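Long-range contacts in putative uncharacterized protein PH0242 (Pyrococcus horikoshii, PDB 3VU1), which is an archaeal oligosaccharyltransferase AglB, here as its C-terminal globular domain, combining a mixed helix-and-strand part with beta-rich insert and peripheral domains: residues Asp93-Ser101 / Gly120-Thr128; Leu377-Ala387 / Pro473-Tyr481. All coordinates share one frame; numbering follows the deposited sequence.

Contact 1 of 2, residues Asp93-Ser101 / Gly120-Thr128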
loop_
_atom_site.group_PDB
_atom_site.type_symbol
_atom_site.label_atom_id
_atom_site.label_comp_id
_atom_site.label_asym_id
_atom_site.label_seq_id
_atom_site.Cartn_x
_atom_site.Cartn_y
_atom_site.Cartn_z
ATOM N N ASP A 93 8.347 -4.605 -12.698
ATOM C CA ASP A 93 6.961 -5.024 -12.900
ATOM C C ASP A 93 6.216 -4.271 -14.010
ATOM O O ASP A 93 5.113 -4.680 -14.399
ATOM C CB ASP A 93 6.160 -5.120 -11.595
ATOM C CG ASP A 93 6.588 -6.320 -10.733
ATOM O OD1 ASP A 93 6.897 -7.408 -11.314
ATOM O OD2 ASP A 93 6.632 -6.171 -9.479
ATOM N N TRP A 94 6.813 -3.218 -14.560
ATOM C CA TRP A 94 6.233 -2.630 -15.772
ATOM C C TRP A 94 5.988 -3.762 -16.756
ATOM O O TRP A 94 4.970 -3.783 -17.459
ATOM C CB TRP A 94 7.112 -1.506 -16.365
ATOM C CG TRP A 94 8.415 -2.037 -16.926
ATOM C CD1 TRP A 94 9.658 -2.128 -16.280
ATOM C CD2 TRP A 94 8.624 -2.663 -18.240
ATOM N NE1 TRP A 94 10.587 -2.728 -17.095
ATOM C CE2 TRP A 94 10.043 -3.074 -18.279
ATOM C CE3 TRP A 94 7.811 -2.915 -19.347
ATOM C CZ2 TRP A 94 10.601 -3.701 -19.390
ATOM C CZ3 TRP A 94 8.386 -3.552 -20.461
ATOM C CH2 TRP A 94 9.753 -3.943 -20.473
ATOM N N ALA A 95 6.889 -4.744 -16.786
ATOM C CA ALA A 95 6.786 -5.856 -17.756
ATOM C C ALA A 95 5.566 -6.726 -17.486
ATOM O O ALA A 95 5.068 -7.362 -18.389
ATOM C CB ALA A 95 8.046 -6.718 -17.754
ATOM N N LYS A 96 5.102 -6.766 -16.240
ATOM C CA LYS A 96 3.895 -7.508 -15.927
ATOM C C LYS A 96 2.653 -6.615 -15.858
ATOM O O LYS A 96 1.569 -7.074 -15.457
ATOM C CB LYS A 96 4.072 -8.289 -14.625
ATOM C CG LYS A 96 4.973 -9.478 -14.802
ATOM C CD LYS A 96 5.378 -10.125 -13.503
ATOM C CE LYS A 96 5.958 -11.473 -13.875
ATOM N NZ LYS A 96 5.992 -12.431 -12.752
ATOM N N PHE A 97 2.786 -5.353 -16.265
ATOM C CA PHE A 97 1.726 -4.421 -15.932
ATOM C C PHE A 97 0.372 -4.606 -16.614
ATOM O O PHE A 97 -0.637 -4.226 -16.030
ATOM C CB PHE A 97 2.180 -2.961 -15.924
ATOM C CG PHE A 97 1.504 -2.150 -14.841
ATOM C CD1 PHE A 97 1.838 -2.344 -13.497
ATOM C CD2 PHE A 97 0.512 -1.234 -15.149
ATOM C CE1 PHE A 97 1.199 -1.639 -12.490
ATOM C CE2 PHE A 97 -0.104 -0.510 -14.151
ATOM C CZ PHE A 97 0.230 -0.720 -12.824
ATOM N N ASN A 98 0.324 -5.206 -17.801
ATOM C CA ASN A 98 -0.968 -5.545 -18.403
ATOM C C ASN A 98 -1.724 -6.524 -17.513
ATOM O O ASN A 98 -2.890 -6.311 -17.207
ATOM C CB ASN A 98 -0.813 -6.140 -19.800
ATOM C CG ASN A 98 -0.675 -5.077 -20.884
ATOM O OD1 ASN A 98 -1.227 -5.254 -21.973
ATOM N ND2 ASN A 98 0.051 -3.968 -20.606
ATOM N N ALA A 99 -1.042 -7.569 -17.046
ATOM C CA ALA A 99 -1.697 -8.538 -16.178
ATOM C C ALA A 99 -2.222 -7.847 -14.935
ATOM O O ALA A 99 -3.396 -8.066 -14.564
ATOM C CB ALA A 99 -0.774 -9.701 -15.823
ATOM N N ILE A 100 -1.356 -7.046 -14.292
ATOM C CA ILE A 100 -1.713 -6.347 -13.072
ATOM C C ILE A 100 -2.868 -5.406 -13.353
ATOM O O ILE A 100 -3.811 -5.354 -12.576
ATOM C CB ILE A 100 -0.538 -5.541 -12.486
ATOM C CG1 ILE A 100 0.659 -6.474 -12.190
ATOM C CG2 ILE A 100 -0.974 -4.770 -11.231
ATOM C CD1 ILE A 100 1.944 -5.769 -11.802
ATOM N N SER A 101 -2.817 -4.674 -14.460
ATOM C CA SER A 101 -3.910 -3.764 -14.796
ATOM C C SER A 101 -5.231 -4.509 -14.978
ATOM O O SER A 101 -6.292 -4.075 -14.458
ATOM C CB SER A 101 -3.605 -2.969 -16.042
ATOM O OG SER A 101 -2.458 -2.180 -15.832
ATOM N N GLY A 120 -6.358 -5.336 -30.684
ATOM C CA GLY A 120 -6.772 -4.372 -29.686
ATOM C C GLY A 120 -5.934 -4.282 -28.432
ATOM O O GLY A 120 -6.160 -3.388 -27.619
ATOM N N ARG A 121 -4.974 -5.192 -28.256
ATOM C CA ARG A 121 -4.092 -5.169 -27.079
ATOM C C ARG A 121 -3.348 -3.847 -26.963
ATOM O O ARG A 121 -3.027 -3.204 -27.943
ATOM C CB ARG A 121 -3.087 -6.311 -27.097
ATOM C CG ARG A 121 -2.233 -6.380 -25.843
ATOM C CD ARG A 121 -1.142 -7.424 -25.987
ATOM N NE ARG A 121 -0.563 -7.757 -24.694
ATOM C CZ ARG A 121 0.507 -7.162 -24.152
ATOM N NH1 ARG A 121 1.154 -6.211 -24.809
ATOM N NH2 ARG A 121 0.936 -7.538 -22.936
ATOM N N VAL A 122 -3.065 -3.476 -25.733
ATOM C CA VAL A 122 -2.574 -2.160 -25.379
ATOM C C VAL A 122 -1.306 -2.339 -24.529
ATOM O O VAL A 122 -1.210 -3.273 -23.719
ATOM C CB VAL A 122 -3.719 -1.436 -24.623
ATOM C CG1 VAL A 122 -3.235 -0.605 -23.459
ATOM C CG2 VAL A 122 -4.595 -0.638 -25.590
ATOM N N THR A 123 -0.311 -1.488 -24.725
ATOM C CA THR A 123 0.854 -1.530 -23.846
ATOM C C THR A 123 0.626 -0.605 -22.672
ATOM O O THR A 123 0.559 0.611 -22.868
ATOM C CB THR A 123 2.142 -1.117 -24.578
ATOM O OG1 THR A 123 2.363 -2.036 -25.648
ATOM C CG2 THR A 123 3.357 -1.173 -23.618
ATOM N N THR A 124 0.503 -1.149 -21.464
ATOM C CA THR A 124 0.147 -0.279 -20.335
ATOM C C THR A 124 1.274 0.640 -19.838
ATOM O O THR A 124 1.014 1.789 -19.449
ATOM C CB THR A 124 -0.494 -1.043 -19.163
ATOM O OG1 THR A 124 0.359 -2.132 -18.784
ATOM C CG2 THR A 124 -1.896 -1.574 -19.569
ATOM N N ILE A 125 2.512 0.131 -19.870
ATOM C CA ILE A 125 3.695 0.845 -19.388
ATOM C C ILE A 125 4.942 0.471 -20.194
ATOM O O ILE A 125 5.282 -0.684 -20.335
ATOM C CB ILE A 125 3.985 0.603 -17.879
ATOM C CG1 ILE A 125 2.727 0.774 -17.055
ATOM C CG2 ILE A 125 5.051 1.578 -17.370
ATOM C CD1 ILE A 125 2.998 0.981 -15.587
ATOM N N LEU A 126 5.620 1.481 -20.697
ATOM C CA LEU A 126 6.870 1.323 -21.374
ATOM C C LEU A 126 7.844 2.321 -20.746
ATOM O O LEU A 126 7.450 3.438 -20.369
ATOM C CB LEU A 126 6.669 1.651 -22.827
ATOM C CG LEU A 126 7.367 0.810 -23.880
ATOM C CD1 LEU A 126 7.341 -0.676 -23.552
ATOM C CD2 LEU A 126 6.609 1.075 -25.168
ATOM N N LEU A 127 9.103 1.902 -20.614
ATOM C CA LEU A 127 10.140 2.719 -20.006
ATOM C C LEU A 127 11.185 3.157 -21.022
ATOM O O LEU A 127 11.615 2.382 -21.902
ATOM C CB LEU A 127 10.817 1.988 -18.856
ATOM C CG LEU A 127 9.909 1.763 -17.667
ATOM C CD1 LEU A 127 10.729 1.201 -16.522
ATOM C CD2 LEU A 127 9.179 3.044 -17.251
ATOM N N THR A 128 11.597 4.409 -20.909
ATOM C CA THR A 128 12.689 4.877 -21.728
ATOM C C THR A 128 13.797 5.408 -20.836
ATOM O O THR A 128 13.543 5.870 -19.729
ATOM C CB THR A 128 12.223 5.898 -22.785
ATOM O OG1 THR A 128 11.597 7.011 -22.140
ATOM C CG2 THR A 128 11.252 5.240 -23.795
#

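Contact 2 of 2, residues Leu377-Ala387 / Pro473-Tyr481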
loop_
_atom_site.group_PDB
_atom_site.type_symbol
_atom_site.label_atom_id
_atom_site.label_comp_id
_atom_site.label_asym_id
_atom_site.label_seq_id
_atom_site.Cartn_x
_atom_site.Cartn_y
_atom_site.Cartn_z
ATOM N N LEU A 377 -3.597 -23.316 18.103
ATOM C CA LEU A 377 -2.803 -22.343 17.360
ATOM C C LEU A 377 -1.538 -22.067 18.122
ATOM O O LEU A 377 -1.535 -22.054 19.349
ATOM C CB LEU A 377 -3.522 -21.002 17.273
ATOM C CG LEU A 377 -4.936 -20.963 16.748
ATOM C CD1 LEU A 377 -5.726 -19.871 17.435
ATOM C CD2 LEU A 377 -4.905 -20.743 15.253
ATOM N N LYS A 378 -0.474 -21.817 17.380
ATOM C CA LYS A 378 0.721 -21.234 17.925
ATOM C C LYS A 378 0.930 -19.921 17.160
ATOM O O LYS A 378 1.012 -19.899 15.922
ATOM C CB LYS A 378 1.913 -22.202 17.789
ATOM C CG LYS A 378 2.281 -22.945 19.074
ATOM C CD LYS A 378 2.314 -24.480 18.947
ATOM C CE LYS A 378 3.199 -25.019 17.816
ATOM N NZ LYS A 378 4.641 -24.649 17.925
ATOM N N VAL A 379 0.995 -18.822 17.901
ATOM C CA VAL A 379 1.119 -17.501 17.298
ATOM C C VAL A 379 2.257 -16.697 17.917
ATOM O O VAL A 379 2.496 -16.792 19.120
ATOM C CB VAL A 379 -0.218 -16.739 17.375
ATOM C CG1 VAL A 379 -0.675 -16.577 18.813
ATOM C CG2 VAL A 379 -0.116 -15.398 16.675
ATOM N N GLY A 380 2.959 -15.928 17.083
ATOM C CA GLY A 380 4.074 -15.077 17.530
ATOM C C GLY A 380 3.724 -13.594 17.487
ATOM O O GLY A 380 3.110 -13.127 16.521
ATOM N N VAL A 381 4.083 -12.867 18.547
ATOM C CA VAL A 381 3.905 -11.429 18.619
ATOM C C VAL A 381 5.169 -10.782 19.126
ATOM O O VAL A 381 5.953 -11.410 19.817
ATOM C CB VAL A 381 2.757 -11.035 19.558
ATOM C CG1 VAL A 381 1.402 -11.257 18.892
ATOM C CG2 VAL A 381 2.863 -11.795 20.868
ATOM N N ASP A 382 5.352 -9.512 18.786
ATOM C CA ASP A 382 6.551 -8.752 19.163
ATOM C C ASP A 382 6.517 -8.232 20.580
ATOM O O ASP A 382 7.559 -8.074 21.176
ATOM C CB ASP A 382 6.788 -7.592 18.191
ATOM C CG ASP A 382 7.296 -8.071 16.837
ATOM O OD1 ASP A 382 8.225 -8.916 16.845
ATOM O OD2 ASP A 382 6.772 -7.627 15.780
ATOM N N LYS A 383 5.331 -7.961 21.118
ATOM C CA LYS A 383 5.198 -7.483 22.501
ATOM C C LYS A 383 4.000 -8.122 23.220
ATOM O O LYS A 383 3.208 -8.846 22.608
ATOM C CB LYS A 383 5.156 -5.936 22.557
ATOM C CG LYS A 383 4.143 -5.255 21.642
ATOM C CD LYS A 383 4.525 -3.815 21.279
ATOM C CE LYS A 383 4.273 -2.809 22.408
ATOM N NZ LYS A 383 2.844 -2.627 22.826
ATOM N N GLU A 384 3.864 -7.876 24.517
ATOM C CA GLU A 384 2.736 -8.451 25.240
ATOM C C GLU A 384 1.437 -7.706 24.928
ATOM O O GLU A 384 1.440 -6.510 24.714
ATOM C CB GLU A 384 2.999 -8.481 26.743
ATOM C CG GLU A 384 2.730 -7.162 27.443
ATOM C CD GLU A 384 2.629 -7.318 28.945
ATOM O OE1 GLU A 384 3.216 -8.284 29.470
ATOM O OE2 GLU A 384 1.963 -6.479 29.599
ATOM N N TYR A 385 0.329 -8.427 24.874
ATOM C CA TYR A 385 -0.945 -7.802 24.612
ATOM C C TYR A 385 -1.966 -8.562 25.399
ATOM O O TYR A 385 -1.696 -9.656 25.906
ATOM C CB TYR A 385 -1.366 -7.922 23.141
ATOM C CG TYR A 385 -0.543 -7.185 22.120
ATOM C CD1 TYR A 385 0.432 -7.863 21.375
ATOM C CD2 TYR A 385 -0.757 -5.821 21.857
ATOM C CE1 TYR A 385 1.187 -7.204 20.414
ATOM C CE2 TYR A 385 0.002 -5.152 20.899
ATOM C CZ TYR A 385 0.969 -5.855 20.180
ATOM O OH TYR A 385 1.726 -5.238 19.213
ATOM N N THR A 386 -3.152 -7.973 25.472
ATOM C CA THR A 386 -4.337 -8.696 25.848
ATOM C C THR A 386 -5.255 -8.716 24.635
ATOM O O THR A 386 -5.729 -7.686 24.173
ATOM C CB THR A 386 -4.962 -8.085 27.110
ATOM O OG1 THR A 386 -4.043 -8.311 28.183
ATOM C CG2 THR A 386 -6.348 -8.704 27.444
ATOM N N ALA A 387 -5.470 -9.910 24.105
ATOM C CA ALA A 387 -6.196 -10.074 22.857
ATOM C C ALA A 387 -7.548 -10.734 23.043
ATOM O O ALA A 387 -7.781 -11.436 24.010
ATOM C CB ALA A 387 -5.359 -10.880 21.871
ATOM N N PRO A 473 -8.373 -17.357 11.981
ATOM C CA PRO A 473 -8.319 -16.889 13.341
ATOM C C PRO A 473 -7.574 -15.552 13.377
ATOM O O PRO A 473 -6.585 -15.380 12.674
ATOM C CB PRO A 473 -7.537 -17.979 14.038
ATOM C CG PRO A 473 -6.597 -18.439 12.995
ATOM C CD PRO A 473 -7.396 -18.418 11.729
ATOM N N VAL A 474 -8.082 -14.606 14.158
ATOM C CA VAL A 474 -7.567 -13.240 14.176
ATOM C C VAL A 474 -7.550 -12.783 15.632
ATOM O O VAL A 474 -8.559 -12.921 16.348
ATOM C CB VAL A 474 -8.444 -12.290 13.298
ATOM C CG1 VAL A 474 -8.097 -10.831 13.518
ATOM C CG2 VAL A 474 -8.293 -12.623 11.826
ATOM N N PHE A 475 -6.398 -12.263 16.062
ATOM C CA PHE A 475 -6.234 -11.741 17.412
ATOM C C PHE A 475 -6.375 -10.237 17.399
ATOM O O PHE A 475 -5.574 -9.566 16.766
ATOM C CB PHE A 475 -4.877 -12.132 17.965
ATOM C CG PHE A 475 -4.738 -13.595 18.218
ATOM C CD1 PHE A 475 -4.406 -14.477 17.181
ATOM C CD2 PHE A 475 -4.949 -14.113 19.499
ATOM C CE1 PHE A 475 -4.276 -15.852 17.420
ATOM C CE2 PHE A 475 -4.839 -15.490 19.741
ATOM C CZ PHE A 475 -4.495 -16.357 18.699
ATOM N N ILE A 476 -7.396 -9.720 18.085
ATOM C CA ILE A 476 -7.645 -8.274 18.157
ATOM C C ILE A 476 -7.148 -7.678 19.475
ATOM O O ILE A 476 -7.472 -8.172 20.536
ATOM C CB ILE A 476 -9.134 -7.920 17.964
ATOM C CG1 ILE A 476 -9.645 -8.446 16.625
ATOM C CG2 ILE A 476 -9.351 -6.411 18.062
ATOM C CD1 ILE A 476 -8.789 -8.063 15.449
ATOM N N VAL A 477 -6.355 -6.614 19.385
ATOM C CA VAL A 477 -5.776 -5.937 20.541
ATOM C C VAL A 477 -5.866 -4.436 20.323
ATOM O O VAL A 477 -6.171 -3.999 19.195
ATOM C CB VAL A 477 -4.296 -6.308 20.712
ATOM C CG1 VAL A 477 -4.134 -7.801 20.936
ATOM C CG2 VAL A 477 -3.482 -5.868 19.501
ATOM N N GLU A 478 -5.630 -3.644 21.382
ATOM C CA GLU A 478 -5.317 -2.210 21.215
ATOM C C GLU A 478 -3.933 -2.195 20.635
ATOM O O GLU A 478 -2.981 -2.647 21.273
ATOM C CB GLU A 478 -5.309 -1.420 22.518
ATOM C CG GLU A 478 -6.625 -0.734 22.855
ATOM C CD GLU A 478 -6.910 0.556 22.079
ATOM O OE1 GLU A 478 -7.927 0.589 21.342
ATOM O OE2 GLU A 478 -6.161 1.550 22.230
ATOM N N LYS A 479 -3.837 -1.711 19.409
ATOM C CA LYS A 479 -2.595 -1.774 18.669
ATOM C C LYS A 479 -2.093 -0.345 18.501
ATOM O O LYS A 479 -2.907 0.588 18.357
ATOM C CB LYS A 479 -2.866 -2.441 17.310
ATOM C CG LYS A 479 -1.643 -2.906 16.548
ATOM C CD LYS A 479 -2.021 -3.419 15.172
ATOM C CE LYS A 479 -0.778 -3.931 14.457
ATOM N NZ LYS A 479 -1.079 -4.400 13.074
ATOM N N GLU A 480 -0.770 -0.182 18.538
ATOM C CA GLU A 480 -0.119 1.097 18.259
ATOM C C GLU A 480 0.296 1.219 16.799
ATOM O O GLU A 480 0.904 0.329 16.253
ATOM C CB GLU A 480 1.125 1.243 19.105
ATOM C CG GLU A 480 0.854 1.325 20.590
ATOM C CD GLU A 480 2.099 0.968 21.376
ATOM O OE1 GLU A 480 2.701 -0.090 21.059
ATOM O OE2 GLU A 480 2.490 1.738 22.293
ATOM N N TYR A 481 -0.026 2.337 16.178
ATOM C CA TYR A 481 0.341 2.613 14.812
ATOM C C TYR A 481 1.254 3.819 14.772
ATOM O O TYR A 481 1.033 4.791 15.501
ATOM C CB TYR A 481 -0.909 2.914 14.028
ATOM C CG TYR A 481 -1.852 1.716 13.932
ATOM C CD1 TYR A 481 -2.946 1.570 14.806
ATOM C CD2 TYR A 481 -1.654 0.735 12.952
ATOM C CE1 TYR A 481 -3.808 0.486 14.686
ATOM C CE2 TYR A 481 -2.487 -0.350 12.841
ATOM C CZ TYR A 481 -3.567 -0.476 13.694
ATOM O OH TYR A 481 -4.375 -1.575 13.550
#

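Contact 1 of 2, residues Asp93-Ser101 / Gly120-Thr128
The guanidinium of Arg121 lies against the side-chain amide of Asn98, their planes 19° apart. Arg121 reaches it with an extended chain, and its NE also makes a weak hydrogen bond to Asn113. Thr124 OG1 sits at the edge of the Phe97 ring, in its plane and 3.5 Å from Phe97 CB, while Thr124 CG2 points to Ser101, 3.8 Å from its OG. Ser101 OG is tied to its own helix, donating to Phe97 O at 2.7 Å from the face opposite Ser101 N. Ile125 reaches both aromatics: its CD1 stands over the face of Phe97, 3.7 Å from the ring centroid in a CH-pi contact, and its CG2 is 3.8 Å from Trp94 CB. Phe213 of helix 212-218 packs on both Phe97 and Ile125. Leu126 CD1 brushes Trp94 CZ3 at 4.3 Å. Leu127 comes over one indole face, with its CD1 3.5 Å from Trp94 CD1; Ala95 CB covers the opposite face. Trp94 turns its ring to the strand with CG between the backbone N and the carbonyl carbon (chi1 68°). This is helix-on-sheet packing: a 3-10 turn and helix 97-103 lie against strand 125-130, a central strand of the insert-domain sheet, and the loop leading into it.

Contact 2 of 2, residues Leu377-Ala387 / Pro473-Tyr481
The Phe475 ring has Ala387 CB at its edge, near the ring plane and 4.0 Å from Phe475 CD2. Val379 points back at it from the facing strand, its CG1 4.3 Å from the centroid of the Phe475 ring and 30° off the normal, an off-centre CH-pi contact. Leu377 comes in beside it, with CD1 3.9 Å from Phe475 CZ, and lays its other methyl, CD2, 3.6 Å from Pro473 CG. Around the Tyr385 ring, Glu478 O lies at the edge near the plane. Val477 crosses this side chain at about a right angle: CG2 meets the ring obliquely, whereas CG1 is wedged between Tyr385 CB and the methyl of Ala387, 3.4 Å from Ala387 CB. Val347 of strand 336-356 touches both Tyr385 and Val477.

These residues belong to a large antiparallel sheet. Strand 385-401 is a direct neighbour of strand 464-487, whereas the axis of 377-381 stays 10.3 Å from that of 473-481, too far for backbone pairing, so Leu377, Val379 and Phe475 meet through their side chains alone, as facing parts of a folded-over sheet would.

Beyond the apolar patch, Lys383 bends at its last two torsions to bring NZ 3.1 Å from Glu480 OE1, a hydrogen-bonded salt bridge made from above the carboxylate plane, 50° out of it. Glu480 OE2 has its own hydrogen bond, with the hydroxyl of Tyr298.

Overall arrangement
Contact 1 closes along the chain before contact 2 opens, and the two lie on opposite sides of the chain's centre. Their centres are about 39 Å apart and their nearest atoms about 24 Å, with no strand or sheet in common. Contact 1 joins helix 97-103 to the insert-domain sheet; contact 2 lies within the large antiparallel sheet that contains strands 336-356, 372-381, 385-401 and 464-487. Both reach the N-terminal part of the chain: residues of contact 1 touch Trp33 and Trp34, and at contact 2 Lys479 and Tyr481 bond to Glu80 while Asp382 bonds to Ser25. That part, which supplies Glu76 to the calcium site, appears to lie between the two beta-rich regions, touching both.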